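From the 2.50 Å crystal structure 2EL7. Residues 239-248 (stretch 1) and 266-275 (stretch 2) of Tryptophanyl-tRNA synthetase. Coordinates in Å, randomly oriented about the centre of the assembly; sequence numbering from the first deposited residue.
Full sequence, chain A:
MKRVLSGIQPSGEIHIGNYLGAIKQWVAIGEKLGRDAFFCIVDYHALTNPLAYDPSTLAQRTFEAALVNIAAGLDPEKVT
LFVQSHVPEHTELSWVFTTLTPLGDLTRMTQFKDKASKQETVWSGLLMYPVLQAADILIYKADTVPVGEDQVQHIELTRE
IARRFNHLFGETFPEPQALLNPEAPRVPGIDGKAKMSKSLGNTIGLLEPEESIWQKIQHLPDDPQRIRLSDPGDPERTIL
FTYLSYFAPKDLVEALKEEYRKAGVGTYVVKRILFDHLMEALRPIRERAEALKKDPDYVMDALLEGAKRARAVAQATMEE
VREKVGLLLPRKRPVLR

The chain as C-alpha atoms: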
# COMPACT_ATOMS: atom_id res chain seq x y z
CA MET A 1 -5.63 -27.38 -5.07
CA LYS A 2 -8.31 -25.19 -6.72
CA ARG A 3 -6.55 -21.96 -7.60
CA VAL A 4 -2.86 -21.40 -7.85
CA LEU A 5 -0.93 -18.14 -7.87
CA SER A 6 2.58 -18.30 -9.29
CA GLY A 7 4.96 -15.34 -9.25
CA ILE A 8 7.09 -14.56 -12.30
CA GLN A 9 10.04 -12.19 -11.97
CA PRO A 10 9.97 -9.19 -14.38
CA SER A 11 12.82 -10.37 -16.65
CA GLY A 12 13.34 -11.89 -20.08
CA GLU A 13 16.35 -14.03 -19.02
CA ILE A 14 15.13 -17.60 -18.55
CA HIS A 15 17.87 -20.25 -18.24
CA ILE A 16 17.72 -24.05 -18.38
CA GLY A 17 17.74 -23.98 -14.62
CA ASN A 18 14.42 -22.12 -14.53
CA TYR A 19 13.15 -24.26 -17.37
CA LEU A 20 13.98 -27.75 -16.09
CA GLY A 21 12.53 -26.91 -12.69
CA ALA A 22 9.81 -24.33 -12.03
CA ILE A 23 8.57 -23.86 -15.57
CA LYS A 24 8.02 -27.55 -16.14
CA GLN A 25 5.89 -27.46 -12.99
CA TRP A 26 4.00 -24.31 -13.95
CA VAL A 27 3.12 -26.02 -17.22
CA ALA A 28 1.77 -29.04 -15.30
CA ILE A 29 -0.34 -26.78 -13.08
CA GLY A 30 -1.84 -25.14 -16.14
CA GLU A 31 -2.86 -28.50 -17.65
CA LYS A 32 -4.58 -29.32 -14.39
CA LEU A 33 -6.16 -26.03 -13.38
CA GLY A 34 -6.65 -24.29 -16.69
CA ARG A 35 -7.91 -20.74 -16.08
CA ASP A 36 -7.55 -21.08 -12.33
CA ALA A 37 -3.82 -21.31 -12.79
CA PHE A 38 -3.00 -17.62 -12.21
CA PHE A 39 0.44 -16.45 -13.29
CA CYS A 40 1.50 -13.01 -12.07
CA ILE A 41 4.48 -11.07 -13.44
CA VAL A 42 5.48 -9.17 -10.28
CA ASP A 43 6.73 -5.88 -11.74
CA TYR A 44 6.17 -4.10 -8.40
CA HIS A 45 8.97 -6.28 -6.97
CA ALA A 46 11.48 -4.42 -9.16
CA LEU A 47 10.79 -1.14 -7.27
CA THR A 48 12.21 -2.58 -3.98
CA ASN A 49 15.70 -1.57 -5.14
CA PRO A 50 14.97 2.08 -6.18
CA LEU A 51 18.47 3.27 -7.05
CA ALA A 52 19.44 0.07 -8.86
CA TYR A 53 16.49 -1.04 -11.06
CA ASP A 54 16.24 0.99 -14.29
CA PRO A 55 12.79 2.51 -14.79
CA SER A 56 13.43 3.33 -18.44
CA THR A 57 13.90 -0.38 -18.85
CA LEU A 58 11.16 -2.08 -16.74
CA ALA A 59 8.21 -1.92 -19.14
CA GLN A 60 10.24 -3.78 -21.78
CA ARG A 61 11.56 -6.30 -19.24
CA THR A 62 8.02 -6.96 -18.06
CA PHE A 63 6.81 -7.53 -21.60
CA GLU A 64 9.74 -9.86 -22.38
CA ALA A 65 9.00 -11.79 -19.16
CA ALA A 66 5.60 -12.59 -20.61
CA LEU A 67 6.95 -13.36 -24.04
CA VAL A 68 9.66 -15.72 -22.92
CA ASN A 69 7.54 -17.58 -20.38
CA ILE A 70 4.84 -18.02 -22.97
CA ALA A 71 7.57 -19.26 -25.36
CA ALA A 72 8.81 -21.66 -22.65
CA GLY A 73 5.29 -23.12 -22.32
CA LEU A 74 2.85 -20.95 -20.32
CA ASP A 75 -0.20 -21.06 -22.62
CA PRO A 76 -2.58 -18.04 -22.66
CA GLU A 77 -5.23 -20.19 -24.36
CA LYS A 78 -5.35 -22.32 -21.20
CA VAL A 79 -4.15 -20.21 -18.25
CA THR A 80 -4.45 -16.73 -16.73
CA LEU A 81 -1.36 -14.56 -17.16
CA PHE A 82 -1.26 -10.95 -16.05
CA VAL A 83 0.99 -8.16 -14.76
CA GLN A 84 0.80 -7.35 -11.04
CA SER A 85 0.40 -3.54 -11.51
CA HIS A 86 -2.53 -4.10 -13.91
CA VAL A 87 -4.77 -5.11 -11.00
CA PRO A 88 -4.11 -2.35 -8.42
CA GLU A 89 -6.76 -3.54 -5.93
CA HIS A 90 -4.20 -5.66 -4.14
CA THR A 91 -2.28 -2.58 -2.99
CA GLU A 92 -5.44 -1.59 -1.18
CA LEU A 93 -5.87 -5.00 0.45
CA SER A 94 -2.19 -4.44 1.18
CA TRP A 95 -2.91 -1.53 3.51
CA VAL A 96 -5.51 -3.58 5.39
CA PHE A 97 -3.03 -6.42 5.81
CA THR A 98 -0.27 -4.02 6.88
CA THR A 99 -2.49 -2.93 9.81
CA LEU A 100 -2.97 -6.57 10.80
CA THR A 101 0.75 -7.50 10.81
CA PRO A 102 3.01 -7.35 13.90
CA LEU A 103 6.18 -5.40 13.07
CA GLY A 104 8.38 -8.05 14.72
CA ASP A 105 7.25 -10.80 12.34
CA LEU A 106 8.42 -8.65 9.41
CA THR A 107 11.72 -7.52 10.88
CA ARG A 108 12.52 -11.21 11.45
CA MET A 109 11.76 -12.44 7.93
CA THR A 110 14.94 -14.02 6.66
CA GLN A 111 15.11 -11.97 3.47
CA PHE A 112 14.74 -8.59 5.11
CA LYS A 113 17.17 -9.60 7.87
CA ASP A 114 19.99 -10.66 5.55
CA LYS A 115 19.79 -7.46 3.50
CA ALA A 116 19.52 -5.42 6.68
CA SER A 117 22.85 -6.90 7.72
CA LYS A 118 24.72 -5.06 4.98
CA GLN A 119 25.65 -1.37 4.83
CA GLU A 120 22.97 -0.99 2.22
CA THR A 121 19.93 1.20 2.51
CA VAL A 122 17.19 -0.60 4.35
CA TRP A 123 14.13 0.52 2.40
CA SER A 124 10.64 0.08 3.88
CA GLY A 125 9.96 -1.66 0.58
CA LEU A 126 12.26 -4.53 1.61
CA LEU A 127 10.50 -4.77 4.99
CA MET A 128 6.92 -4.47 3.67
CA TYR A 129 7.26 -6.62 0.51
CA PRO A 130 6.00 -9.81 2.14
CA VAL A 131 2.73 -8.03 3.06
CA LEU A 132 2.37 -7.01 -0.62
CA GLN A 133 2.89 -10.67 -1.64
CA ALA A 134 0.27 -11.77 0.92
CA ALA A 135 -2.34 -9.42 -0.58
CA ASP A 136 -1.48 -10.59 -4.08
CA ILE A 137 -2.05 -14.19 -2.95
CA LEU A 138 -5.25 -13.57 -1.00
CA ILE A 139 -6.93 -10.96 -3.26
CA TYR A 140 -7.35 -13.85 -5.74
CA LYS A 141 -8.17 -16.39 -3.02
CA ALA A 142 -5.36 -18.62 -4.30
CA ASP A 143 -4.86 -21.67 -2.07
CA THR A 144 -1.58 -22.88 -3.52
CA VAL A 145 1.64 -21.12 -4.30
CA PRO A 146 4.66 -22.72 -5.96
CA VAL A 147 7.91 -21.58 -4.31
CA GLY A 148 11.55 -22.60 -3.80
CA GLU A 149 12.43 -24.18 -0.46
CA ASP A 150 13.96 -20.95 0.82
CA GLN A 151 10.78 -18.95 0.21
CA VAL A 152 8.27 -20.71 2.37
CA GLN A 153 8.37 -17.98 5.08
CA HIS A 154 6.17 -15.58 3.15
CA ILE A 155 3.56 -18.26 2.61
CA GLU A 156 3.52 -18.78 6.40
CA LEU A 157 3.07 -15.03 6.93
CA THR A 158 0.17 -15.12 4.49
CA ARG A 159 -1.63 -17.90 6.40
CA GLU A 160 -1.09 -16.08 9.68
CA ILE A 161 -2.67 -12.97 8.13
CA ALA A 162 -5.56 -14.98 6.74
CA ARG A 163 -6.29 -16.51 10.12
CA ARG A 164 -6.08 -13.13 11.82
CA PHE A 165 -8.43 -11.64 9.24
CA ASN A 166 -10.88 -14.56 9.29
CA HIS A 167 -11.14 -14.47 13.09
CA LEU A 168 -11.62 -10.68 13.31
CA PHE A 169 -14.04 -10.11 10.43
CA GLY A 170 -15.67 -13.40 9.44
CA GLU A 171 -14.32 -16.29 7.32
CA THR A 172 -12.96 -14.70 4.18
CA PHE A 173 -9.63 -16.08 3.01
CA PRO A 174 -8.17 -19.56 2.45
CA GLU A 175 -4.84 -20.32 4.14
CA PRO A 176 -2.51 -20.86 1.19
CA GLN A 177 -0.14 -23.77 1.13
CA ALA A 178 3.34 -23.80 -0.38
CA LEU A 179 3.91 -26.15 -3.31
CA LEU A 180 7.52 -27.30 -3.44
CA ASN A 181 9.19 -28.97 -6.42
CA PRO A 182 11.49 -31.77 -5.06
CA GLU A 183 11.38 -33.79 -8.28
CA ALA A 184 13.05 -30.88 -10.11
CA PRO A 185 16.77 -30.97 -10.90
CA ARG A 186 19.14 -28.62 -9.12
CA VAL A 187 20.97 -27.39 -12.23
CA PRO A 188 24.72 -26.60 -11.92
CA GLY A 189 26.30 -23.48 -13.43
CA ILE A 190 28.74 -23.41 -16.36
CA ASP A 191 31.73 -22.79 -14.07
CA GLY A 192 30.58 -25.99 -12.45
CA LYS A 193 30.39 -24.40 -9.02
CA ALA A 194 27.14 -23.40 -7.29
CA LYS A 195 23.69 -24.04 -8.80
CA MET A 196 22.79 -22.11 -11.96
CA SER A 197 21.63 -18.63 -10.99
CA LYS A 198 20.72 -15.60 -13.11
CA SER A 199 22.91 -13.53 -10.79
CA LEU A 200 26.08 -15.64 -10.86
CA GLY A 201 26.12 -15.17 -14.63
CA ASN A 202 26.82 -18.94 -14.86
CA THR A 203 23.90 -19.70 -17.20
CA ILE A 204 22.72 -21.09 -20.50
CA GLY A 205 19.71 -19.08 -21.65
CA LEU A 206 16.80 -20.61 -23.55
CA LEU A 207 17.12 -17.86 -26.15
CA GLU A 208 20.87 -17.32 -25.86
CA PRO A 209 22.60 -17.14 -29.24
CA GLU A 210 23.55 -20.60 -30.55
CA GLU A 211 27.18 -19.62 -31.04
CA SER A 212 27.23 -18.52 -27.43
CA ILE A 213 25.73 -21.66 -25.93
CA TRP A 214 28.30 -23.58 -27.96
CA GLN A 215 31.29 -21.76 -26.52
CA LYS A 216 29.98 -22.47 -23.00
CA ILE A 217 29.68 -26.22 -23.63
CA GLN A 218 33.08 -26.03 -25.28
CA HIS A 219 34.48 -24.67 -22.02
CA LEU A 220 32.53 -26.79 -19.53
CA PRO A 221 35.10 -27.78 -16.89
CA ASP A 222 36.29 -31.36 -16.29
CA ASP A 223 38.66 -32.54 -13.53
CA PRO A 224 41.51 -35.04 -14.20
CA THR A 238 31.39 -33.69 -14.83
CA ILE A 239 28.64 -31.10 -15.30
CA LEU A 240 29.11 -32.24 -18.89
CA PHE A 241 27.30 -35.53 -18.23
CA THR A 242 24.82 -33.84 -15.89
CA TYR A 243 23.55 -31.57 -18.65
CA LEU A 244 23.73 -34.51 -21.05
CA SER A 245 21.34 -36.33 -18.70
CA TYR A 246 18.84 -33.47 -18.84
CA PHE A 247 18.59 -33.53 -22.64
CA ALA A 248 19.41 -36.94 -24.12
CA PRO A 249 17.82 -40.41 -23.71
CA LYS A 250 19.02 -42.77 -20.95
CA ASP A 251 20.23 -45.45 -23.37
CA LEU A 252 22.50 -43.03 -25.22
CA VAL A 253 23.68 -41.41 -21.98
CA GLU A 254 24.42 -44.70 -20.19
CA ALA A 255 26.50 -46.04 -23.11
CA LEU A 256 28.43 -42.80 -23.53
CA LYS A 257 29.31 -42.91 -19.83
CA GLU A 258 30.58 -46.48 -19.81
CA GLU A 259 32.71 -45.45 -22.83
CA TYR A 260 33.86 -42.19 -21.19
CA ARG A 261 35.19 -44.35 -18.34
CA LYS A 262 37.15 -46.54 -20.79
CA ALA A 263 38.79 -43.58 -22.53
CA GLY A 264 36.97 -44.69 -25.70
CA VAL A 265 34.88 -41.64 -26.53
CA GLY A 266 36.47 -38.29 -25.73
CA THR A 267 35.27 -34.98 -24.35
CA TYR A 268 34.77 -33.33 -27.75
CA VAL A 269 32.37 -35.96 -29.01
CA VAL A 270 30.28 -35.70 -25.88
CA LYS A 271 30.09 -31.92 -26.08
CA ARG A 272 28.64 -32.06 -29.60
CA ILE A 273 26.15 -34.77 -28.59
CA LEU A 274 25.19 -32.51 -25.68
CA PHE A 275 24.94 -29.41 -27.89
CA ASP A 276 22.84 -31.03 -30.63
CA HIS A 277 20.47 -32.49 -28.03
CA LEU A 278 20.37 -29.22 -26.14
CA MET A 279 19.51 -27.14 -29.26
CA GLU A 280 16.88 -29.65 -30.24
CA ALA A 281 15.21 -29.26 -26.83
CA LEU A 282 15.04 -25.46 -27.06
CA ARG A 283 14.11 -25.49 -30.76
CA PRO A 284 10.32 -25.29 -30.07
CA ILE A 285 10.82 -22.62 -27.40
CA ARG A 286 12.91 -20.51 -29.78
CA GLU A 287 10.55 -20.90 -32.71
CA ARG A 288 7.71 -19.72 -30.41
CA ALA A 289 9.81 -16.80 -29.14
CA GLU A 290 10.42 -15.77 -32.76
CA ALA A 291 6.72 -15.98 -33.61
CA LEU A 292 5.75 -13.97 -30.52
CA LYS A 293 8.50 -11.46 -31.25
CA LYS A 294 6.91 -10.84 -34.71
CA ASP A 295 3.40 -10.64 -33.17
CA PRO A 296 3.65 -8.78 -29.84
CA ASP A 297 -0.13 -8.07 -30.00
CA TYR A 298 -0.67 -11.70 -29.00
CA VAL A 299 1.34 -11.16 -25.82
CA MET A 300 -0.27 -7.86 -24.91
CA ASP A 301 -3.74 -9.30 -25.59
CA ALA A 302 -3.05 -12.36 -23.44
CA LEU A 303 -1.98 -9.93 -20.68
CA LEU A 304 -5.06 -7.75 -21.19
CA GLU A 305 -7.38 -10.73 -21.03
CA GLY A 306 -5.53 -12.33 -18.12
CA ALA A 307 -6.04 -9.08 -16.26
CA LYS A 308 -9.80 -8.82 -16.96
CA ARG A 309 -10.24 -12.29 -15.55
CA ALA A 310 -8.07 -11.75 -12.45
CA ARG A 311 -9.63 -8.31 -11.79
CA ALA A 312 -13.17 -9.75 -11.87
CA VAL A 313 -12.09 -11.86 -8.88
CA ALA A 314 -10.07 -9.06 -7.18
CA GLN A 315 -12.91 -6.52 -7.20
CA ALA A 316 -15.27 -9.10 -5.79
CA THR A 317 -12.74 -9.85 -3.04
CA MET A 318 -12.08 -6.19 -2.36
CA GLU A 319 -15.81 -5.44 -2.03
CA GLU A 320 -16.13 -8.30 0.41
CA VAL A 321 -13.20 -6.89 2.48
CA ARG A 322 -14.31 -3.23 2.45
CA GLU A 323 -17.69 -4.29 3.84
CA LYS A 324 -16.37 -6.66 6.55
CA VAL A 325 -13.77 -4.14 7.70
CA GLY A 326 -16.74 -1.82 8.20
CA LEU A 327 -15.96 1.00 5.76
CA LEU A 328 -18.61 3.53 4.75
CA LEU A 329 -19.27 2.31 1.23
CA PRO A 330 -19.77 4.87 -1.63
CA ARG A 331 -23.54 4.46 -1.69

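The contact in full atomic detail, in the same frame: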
# COMPACT_ATOMS: atom_id res chain seq x y z
N ILE A 239 29.91 -31.74 -15.01
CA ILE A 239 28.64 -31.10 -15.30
C ILE A 239 28.27 -31.47 -16.73
O ILE A 239 27.10 -31.44 -17.12
CB ILE A 239 28.70 -29.54 -15.13
CG1 ILE A 239 29.45 -28.89 -16.29
CG2 ILE A 239 29.38 -29.19 -13.81
CD1 ILE A 239 29.39 -27.37 -16.26
N LEU A 240 29.29 -31.84 -17.50
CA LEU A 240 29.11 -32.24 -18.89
C LEU A 240 28.12 -33.39 -19.03
O LEU A 240 27.27 -33.37 -19.93
CB LEU A 240 30.45 -32.64 -19.49
CG LEU A 240 30.46 -32.92 -20.99
CD1 LEU A 240 30.37 -31.61 -21.76
CD2 LEU A 240 31.73 -33.65 -21.36
N PHE A 241 28.22 -34.40 -18.16
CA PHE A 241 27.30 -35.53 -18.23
C PHE A 241 26.03 -35.28 -17.45
O PHE A 241 25.07 -36.06 -17.56
CB PHE A 241 27.97 -36.81 -17.72
CG PHE A 241 28.68 -37.57 -18.80
CD1 PHE A 241 28.00 -38.52 -19.55
CD2 PHE A 241 30.01 -37.29 -19.12
CE1 PHE A 241 28.63 -39.19 -20.60
CE2 PHE A 241 30.66 -37.95 -20.17
CZ PHE A 241 29.97 -38.89 -20.91
N THR A 242 26.01 -34.21 -16.66
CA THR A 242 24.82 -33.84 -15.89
C THR A 242 23.85 -33.21 -16.89
O THR A 242 22.69 -33.62 -16.99
CB THR A 242 25.17 -32.83 -14.78
OG1 THR A 242 26.04 -33.45 -13.83
CG2 THR A 242 23.92 -32.35 -14.08
N TYR A 243 24.35 -32.23 -17.63
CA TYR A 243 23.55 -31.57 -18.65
C TYR A 243 23.12 -32.63 -19.64
O TYR A 243 21.95 -32.69 -20.01
CB TYR A 243 24.37 -30.53 -19.40
CG TYR A 243 24.72 -29.29 -18.61
CD1 TYR A 243 25.44 -28.26 -19.21
CD2 TYR A 243 24.31 -29.13 -17.29
CE1 TYR A 243 25.76 -27.09 -18.52
CE2 TYR A 243 24.63 -27.95 -16.58
CZ TYR A 243 25.36 -26.94 -17.21
OH TYR A 243 25.74 -25.81 -16.53
N LEU A 244 24.06 -33.46 -20.08
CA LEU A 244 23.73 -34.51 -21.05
C LEU A 244 22.51 -35.30 -20.59
O LEU A 244 21.64 -35.65 -21.40
CB LEU A 244 24.92 -35.46 -21.24
CG LEU A 244 24.75 -36.58 -22.28
CD1 LEU A 244 24.74 -35.98 -23.67
CD2 LEU A 244 25.87 -37.59 -22.15
N SER A 245 22.44 -35.57 -19.30
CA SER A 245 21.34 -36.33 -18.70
C SER A 245 19.99 -35.62 -18.86
O SER A 245 18.95 -36.26 -19.08
CB SER A 245 21.63 -36.55 -17.22
OG SER A 245 22.96 -37.04 -17.07
N TYR A 246 20.03 -34.30 -18.72
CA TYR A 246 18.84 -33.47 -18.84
C TYR A 246 18.23 -33.50 -20.23
O TYR A 246 17.01 -33.45 -20.36
CB TYR A 246 19.20 -32.02 -18.54
CG TYR A 246 19.71 -31.72 -17.15
CD1 TYR A 246 20.40 -30.54 -16.90
CD2 TYR A 246 19.47 -32.59 -16.08
CE1 TYR A 246 20.83 -30.21 -15.62
CE2 TYR A 246 19.91 -32.27 -14.79
CZ TYR A 246 20.59 -31.09 -14.57
OH TYR A 246 21.07 -30.75 -13.31
N PHE A 247 19.07 -33.59 -21.26
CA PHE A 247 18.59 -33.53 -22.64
C PHE A 247 18.75 -34.66 -23.64
O PHE A 247 18.46 -34.47 -24.83
CB PHE A 247 19.18 -32.29 -23.29
CG PHE A 247 19.03 -31.08 -22.45
CD1 PHE A 247 20.10 -30.61 -21.69
CD2 PHE A 247 17.79 -30.43 -22.38
CE1 PHE A 247 19.95 -29.53 -20.86
CE2 PHE A 247 17.62 -29.34 -21.54
CZ PHE A 247 18.70 -28.88 -20.77
N ALA A 248 19.23 -35.82 -23.21
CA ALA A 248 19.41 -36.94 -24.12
C ALA A 248 18.91 -38.20 -23.44
O ALA A 248 19.04 -38.35 -22.22
CB ALA A 248 20.87 -37.07 -24.51
N GLY A 266 35.89 -39.44 -26.40
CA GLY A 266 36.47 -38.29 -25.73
C GLY A 266 35.54 -37.10 -25.53
O GLY A 266 34.47 -37.00 -26.12
N THR A 267 35.99 -36.19 -24.68
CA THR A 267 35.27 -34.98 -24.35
C THR A 267 34.59 -34.29 -25.54
O THR A 267 33.38 -34.04 -25.51
CB THR A 267 36.24 -33.99 -23.62
OG1 THR A 267 36.33 -34.37 -22.24
CG2 THR A 267 35.77 -32.56 -23.71
N TYR A 268 35.34 -34.01 -26.59
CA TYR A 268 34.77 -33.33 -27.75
C TYR A 268 33.50 -33.95 -28.31
O TYR A 268 32.54 -33.24 -28.64
CB TYR A 268 35.77 -33.24 -28.89
CG TYR A 268 35.24 -32.39 -30.02
CD1 TYR A 268 35.23 -31.00 -29.92
CD2 TYR A 268 34.68 -32.97 -31.15
CE1 TYR A 268 34.67 -30.20 -30.92
CE2 TYR A 268 34.12 -32.20 -32.16
CZ TYR A 268 34.12 -30.81 -32.04
OH TYR A 268 33.56 -30.03 -33.03
N VAL A 269 33.52 -35.27 -28.46
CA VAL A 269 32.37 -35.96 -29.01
C VAL A 269 31.16 -35.78 -28.13
O VAL A 269 30.06 -35.57 -28.61
CB VAL A 269 32.65 -37.45 -29.15
CG1 VAL A 269 31.43 -38.14 -29.70
CG2 VAL A 269 33.84 -37.67 -30.05
N VAL A 270 31.37 -35.85 -26.82
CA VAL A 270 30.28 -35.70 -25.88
C VAL A 270 29.68 -34.30 -25.92
O VAL A 270 28.46 -34.12 -25.87
CB VAL A 270 30.74 -36.00 -24.46
CG1 VAL A 270 29.57 -35.86 -23.51
CG2 VAL A 270 31.32 -37.41 -24.40
N LYS A 271 30.54 -33.30 -26.03
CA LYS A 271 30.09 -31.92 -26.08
C LYS A 271 29.16 -31.63 -27.26
O LYS A 271 28.18 -30.90 -27.12
CB LYS A 271 31.29 -30.98 -26.09
CG LYS A 271 32.03 -31.01 -24.76
CD LYS A 271 33.28 -30.14 -24.79
CE LYS A 271 33.85 -29.95 -23.40
NZ LYS A 271 35.17 -29.28 -23.42
N ARG A 272 29.46 -32.23 -28.41
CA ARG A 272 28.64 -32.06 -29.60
C ARG A 272 27.33 -32.84 -29.44
O ARG A 272 26.29 -32.40 -29.94
CB ARG A 272 29.37 -32.57 -30.84
CG ARG A 272 30.73 -31.94 -31.10
CD ARG A 272 30.70 -30.90 -32.22
NE ARG A 272 30.08 -31.40 -33.45
CZ ARG A 272 30.31 -30.92 -34.67
NH1 ARG A 272 31.16 -29.91 -34.85
NH2 ARG A 272 29.67 -31.44 -35.71
N ILE A 273 27.38 -34.00 -28.78
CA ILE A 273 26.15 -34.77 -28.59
C ILE A 273 25.27 -33.94 -27.65
O ILE A 273 24.06 -33.86 -27.84
CB ILE A 273 26.38 -36.13 -27.93
CG1 ILE A 273 27.31 -37.01 -28.77
CG2 ILE A 273 25.04 -36.82 -27.74
CD1 ILE A 273 26.63 -37.75 -29.90
N LEU A 274 25.90 -33.35 -26.64
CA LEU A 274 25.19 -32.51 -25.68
C LEU A 274 24.57 -31.29 -26.39
O LEU A 274 23.38 -31.02 -26.24
CB LEU A 274 26.14 -32.01 -24.59
CG LEU A 274 25.56 -30.92 -23.68
CD1 LEU A 274 24.29 -31.44 -22.96
CD2 LEU A 274 26.61 -30.48 -22.69
N PHE A 275 25.38 -30.58 -27.15
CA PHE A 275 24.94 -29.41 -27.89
C PHE A 275 23.75 -29.74 -28.79
O PHE A 275 22.67 -29.16 -28.64
CB PHE A 275 26.10 -28.87 -28.72
CG PHE A 275 25.75 -27.66 -29.54
CD1 PHE A 275 25.53 -26.43 -28.94
CD2 PHE A 275 25.63 -27.76 -30.92
CE1 PHE A 275 25.20 -25.31 -29.70
CE2 PHE A 275 25.30 -26.64 -31.70
CZ PHE A 275 25.08 -25.42 -31.08

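Two helices of one chain can be held together without a single polar contact between them, provided that aliphatic side chains from each fill the space separating the backbones. The contact between residues 239-248 and 266-275 of tryptophanyl-tRNA synthetase illustrates the principle. The helices run in broadly the same direction, their axes inclined at 32° and approaching to 9.5 Å, and together they bury 453 Å² of surface. No hydrogen bond crosses between them. Within each helix the backbone polar groups are largely engaged in i to i+4 bonds, such as Leu274 N to Val270 O at 2.8 Å, and the contacts that form across the interface are mostly between apolar side-chain atoms.

Leu274 has the largest share of that surface, 103 Å². Its CA-to-CB bond points sideways, but the t, p rotamer brings the end of the side chain nearer to the opposing helix. There Leu274 CD1 lies 3.7 Å from Tyr243 CB and 3.5 Å from the backbone N of Leu244. The latter is a van der Waals contact with the helix backbone itself, and it is made where the backbones are close: the CA atoms of Leu244 and Leu274 are 5.3 Å apart, the closer of the two points of register. The same methyl reaches the ring of Phe247, with Leu274 CD1 4.5 Å from Phe247 CD1 in an oblique approach. The other methyl, CD2, lies at the edge of the Tyr243 ring, near its plane. Tyr243 sets out toward the partner helix from its CB, but its ring then leads away, and its hydroxyl is hydrogen-bonded elsewhere in the structure.

Leu240, which gives 94 Å², plays the corresponding part from the first helix. It too starts sideways and, again with a t, p rotamer, turns its end inward. Its two methyls diverge: Leu240 CD2 packs 3.8 Å from Val270 CG1, while Leu240 CD1 lies 3.5 Å from Lys271 CG and 4.0 Å from Leu274 CD2. The lysine contact uses the aliphatic part of a long side chain. Lys271 points away at its CA-to-CB bond, yet its methylene passes beside the leucine, while NZ finds its hydrogen bond elsewhere in the structure. Here the CA atoms of Leu240 and Lys271 stand 7.3 Å apart, so the backbones are more widely spaced than at Leu244 and Leu274.

Val270, covering 72 Å², needs no such turn, because its CA-to-CB bond already points toward the first helix. Its CG1 is a shared meeting point. Besides touching Leu240, Val270 CG1 lies over one face of the Phe241 ring, 4.0 Å from Phe241 CZ, and sits 4.3 Å from Leu244 CD2. Phe241 points away at its CA-to-CB bond, yet its end comes nearer, and CZ meets the valine. Leu244 completes the packing with its other methyl, Leu244 CD1, 4.2 Å from Ile273 CG2 and 4.3 Å from Leu274 CB.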